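Glucocorticoid modulatory element-binding protein 1 (Homo sapiens, PDB 1OQJ) binds glucocorticoid modulatory elements in promoter DNA through its SAND domain, raising transcriptional sensitivity to low glucocorticoid levels, and serves as an auxiliary factor for parvovirus replication. Local coordinates at residues I8-E16 and K61-I69. Numbering follows the deposited sequence.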
loop_
_atom_site.group_PDB
_atom_site.type_symbol
_atom_site.label_atom_id
_atom_site.label_comp_id
_atom_site.label_asym_id
_atom_site.label_seq_id
_atom_site.Cartn_x
_atom_site.Cartn_y
_atom_site.Cartn_z
ATOM N N ILE A 8 -13.385 4.207 -1.069
ATOM C CA ILE A 8 -13.067 2.792 -0.905
ATOM C C ILE A 8 -11.680 2.654 -0.303
ATOM O O ILE A 8 -10.712 3.245 -0.792
ATOM C CB ILE A 8 -13.120 2.054 -2.257
ATOM C CG1 ILE A 8 -14.510 2.214 -2.876
ATOM C CG2 ILE A 8 -12.809 0.576 -2.060
ATOM C CD1 ILE A 8 -15.626 1.665 -2.015
ATOM N N ALA A 9 -11.577 1.855 0.755
ATOM C CA ALA A 9 -10.304 1.689 1.442
ATOM C C ALA A 9 -10.168 0.350 2.143
ATOM O O ALA A 9 -11.101 -0.453 2.173
ATOM C CB ALA A 9 -10.142 2.813 2.457
ATOM N N TYR A 10 -8.987 0.115 2.707
ATOM C CA TYR A 10 -8.717 -1.113 3.447
ATOM C C TYR A 10 -7.816 -0.827 4.635
ATOM O O TYR A 10 -6.897 -0.010 4.546
ATOM C CB TYR A 10 -8.012 -2.156 2.577
ATOM C CG TYR A 10 -8.848 -2.712 1.458
ATOM C CD1 TYR A 10 -8.810 -2.145 0.190
ATOM C CD2 TYR A 10 -9.685 -3.803 1.670
ATOM C CE1 TYR A 10 -9.587 -2.651 -0.847
ATOM C CE2 TYR A 10 -10.467 -4.318 0.647
ATOM C CZ TYR A 10 -10.413 -3.737 -0.610
ATOM O OH TYR A 10 -11.194 -4.237 -1.629
ATOM N N PRO A 11 -8.083 -1.481 5.771
ATOM C CA PRO A 11 -7.254 -1.280 6.959
ATOM C C PRO A 11 -5.974 -2.086 6.739
ATOM O O PRO A 11 -6.033 -3.261 6.354
ATOM C CB PRO A 11 -8.120 -1.846 8.084
ATOM C CG PRO A 11 -8.853 -2.967 7.399
ATOM C CD PRO A 11 -9.240 -2.344 6.069
ATOM N N ILE A 12 -4.823 -1.456 6.956
ATOM C CA ILE A 12 -3.545 -2.139 6.775
ATOM C C ILE A 12 -2.663 -1.963 8.002
ATOM O O ILE A 12 -2.953 -1.148 8.880
ATOM C CB ILE A 12 -2.774 -1.604 5.541
ATOM C CG1 ILE A 12 -2.485 -0.107 5.700
ATOM C CG2 ILE A 12 -3.578 -1.880 4.267
ATOM C CD1 ILE A 12 -1.596 0.475 4.604
ATOM N N THR A 13 -1.591 -2.746 8.061
ATOM C CA THR A 13 -0.650 -2.663 9.167
ATOM C C THR A 13 0.768 -2.860 8.659
ATOM O O THR A 13 0.993 -3.296 7.528
ATOM C CB THR A 13 -0.897 -3.754 10.231
ATOM O OG1 THR A 13 -0.640 -5.047 9.661
ATOM C CG2 THR A 13 -2.329 -3.698 10.737
ATOM N N CYS A 14 1.721 -2.500 9.504
ATOM C CA CYS A 14 3.134 -2.688 9.219
ATOM C C CYS A 14 3.740 -2.710 10.604
ATOM O O CYS A 14 3.670 -1.723 11.331
ATOM C CB CYS A 14 3.724 -1.542 8.403
ATOM S SG CYS A 14 5.459 -1.865 7.985
ATOM N N GLY A 15 4.319 -3.845 10.975
ATOM C CA GLY A 15 4.876 -3.953 12.306
ATOM C C GLY A 15 3.702 -3.817 13.256
ATOM O O GLY A 15 2.705 -4.526 13.116
ATOM N N GLU A 16 3.794 -2.893 14.206
ATOM C CA GLU A 16 2.712 -2.687 15.158
ATOM C C GLU A 16 1.961 -1.390 14.872
ATOM O O GLU A 16 1.239 -0.877 15.726
ATOM C CB GLU A 16 3.269 -2.679 16.586
ATOM C CG GLU A 16 3.939 -3.994 16.962
ATOM C CD GLU A 16 4.461 -4.018 18.387
ATOM O OE1 GLU A 16 5.106 -5.020 18.761
ATOM O OE2 GLU A 16 4.227 -3.043 19.129
ATOM N N LYS A 61 5.930 -4.037 -0.305
ATOM C CA LYS A 61 4.779 -4.894 -0.574
ATOM C C LYS A 61 4.713 -6.086 0.371
ATOM O O LYS A 61 3.648 -6.662 0.569
ATOM C CB LYS A 61 4.796 -5.390 -2.018
ATOM C CG LYS A 61 4.796 -4.284 -3.051
ATOM C CD LYS A 61 4.709 -4.850 -4.458
ATOM C CE LYS A 61 5.086 -3.811 -5.499
ATOM N NZ LYS A 61 6.524 -3.431 -5.390
ATOM N N ARG A 62 5.849 -6.468 0.946
ATOM C CA ARG A 62 5.854 -7.578 1.884
ATOM C C ARG A 62 5.834 -7.074 3.329
ATOM O O ARG A 62 5.432 -7.797 4.238
ATOM C CB ARG A 62 7.067 -8.487 1.641
ATOM C CG ARG A 62 6.947 -9.349 0.382
ATOM C CD ARG A 62 8.009 -10.443 0.356
ATOM N NE ARG A 62 7.765 -11.440 -0.686
ATOM C CZ ARG A 62 7.926 -11.226 -1.988
ATOM N NH1 ARG A 62 8.339 -10.045 -2.425
ATOM N NH2 ARG A 62 7.671 -12.196 -2.857
ATOM N N ALA A 63 6.251 -5.824 3.530
ATOM C CA ALA A 63 6.273 -5.216 4.860
ATOM C C ALA A 63 4.863 -4.823 5.301
ATOM O O ALA A 63 4.516 -4.933 6.476
ATOM C CB ALA A 63 7.175 -3.988 4.858
ATOM N N ILE A 64 4.059 -4.351 4.352
ATOM C CA ILE A 64 2.686 -3.961 4.651
ATOM C C ILE A 64 1.781 -5.182 4.575
ATOM O O ILE A 64 1.892 -5.990 3.653
ATOM C CB ILE A 64 2.170 -2.910 3.650
ATOM C CG1 ILE A 64 3.018 -1.640 3.749
ATOM C CG2 ILE A 64 0.701 -2.594 3.926
ATOM C CD1 ILE A 64 2.585 -0.539 2.792
ATOM N N ARG A 65 0.880 -5.308 5.543
ATOM C CA ARG A 65 -0.050 -6.428 5.581
ATOM C C ARG A 65 -1.493 -5.933 5.606
ATOM O O ARG A 65 -1.782 -4.831 6.070
ATOM C CB ARG A 65 0.220 -7.303 6.809
ATOM C CG ARG A 65 1.522 -8.093 6.734
ATOM C CD ARG A 65 1.794 -8.853 8.028
ATOM N NE ARG A 65 3.092 -9.528 8.007
ATOM C CZ ARG A 65 3.327 -10.695 7.414
ATOM N NH1 ARG A 65 2.351 -11.336 6.786
ATOM N NH2 ARG A 65 4.544 -11.222 7.443
ATOM N N LEU A 66 -2.391 -6.754 5.081
ATOM C CA LEU A 66 -3.807 -6.440 5.049
ATOM C C LEU A 66 -4.445 -7.704 5.616
ATOM O O LEU A 66 -4.369 -8.771 5.012
ATOM C CB LEU A 66 -4.237 -6.176 3.604
ATOM C CG LEU A 66 -5.570 -5.469 3.366
ATOM C CD1 LEU A 66 -5.578 -4.873 1.969
ATOM C CD2 LEU A 66 -6.719 -6.445 3.549
ATOM N N GLY A 67 -5.037 -7.590 6.797
ATOM C CA GLY A 67 -5.622 -8.761 7.423
ATOM C C GLY A 67 -4.549 -9.796 7.724
ATOM O O GLY A 67 -4.815 -10.998 7.726
ATOM N N GLY A 68 -3.325 -9.328 7.961
ATOM C CA GLY A 68 -2.225 -10.229 8.277
ATOM C C GLY A 68 -1.518 -10.832 7.077
ATOM O O GLY A 68 -0.467 -11.472 7.219
ATOM N N ILE A 69 -2.086 -10.632 5.894
ATOM C CA ILE A 69 -1.507 -11.164 4.667
ATOM C C ILE A 69 -0.677 -10.095 3.963
ATOM O O ILE A 69 -1.088 -8.939 3.874
ATOM C CB ILE A 69 -2.619 -11.650 3.705
ATOM C CG1 ILE A 69 -3.430 -12.761 4.374
ATOM C CG2 ILE A 69 -2.006 -12.166 2.406
ATOM C CD1 ILE A 69 -4.562 -13.297 3.515
HETATM O O HOH W 1 -5.261 -5.014 8.373
HETATM O O HOH W 2 -2.839 -6.598 8.742
HETATM O O HOH W 3 4.338 -5.984 9.021
#
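The Y10 ring meets L66 obliquely: methyl CD1 of L66 rests 3.7 Å from Y10 CB and also touches CG, at the root of the ring. With its CG anti to the backbone N (chi1 -164°), L66 sets CG against the carbonyl O of P11 and extends CD1 toward Y10. The guanidinium of R65 turns back into its own hairpin, where NH1 donates to G68 O (2.9 Å) from above the carbonyl plane. Between the backbones, T13 and R65 form a single antiparallel, hydrogen-bonded pair. R65 N to T13 O (2.8 Å) is nearly straight at 172°, and T13 N returns a bond to R65 O (2.9 Å). On the buried face of the pair, I12 CD1 meets I64 CG2 (3.9 Å) diagonally across it, and past its end C14 SG approaches CB of A63. Three waters extend the join, linking P11 O to G67 N, T13 OG1 to G68 N, and G15 N to A63 O. Strand 9-14, an outer strand of the four-stranded antiparallel sheet, pairs with strand 17-22 along its other edge. Helix 45-51 packs against C14, A63 and I64. The contact thus ties the SAND sheet to the segment following helix 60-63, which carries the DNA-binding K61.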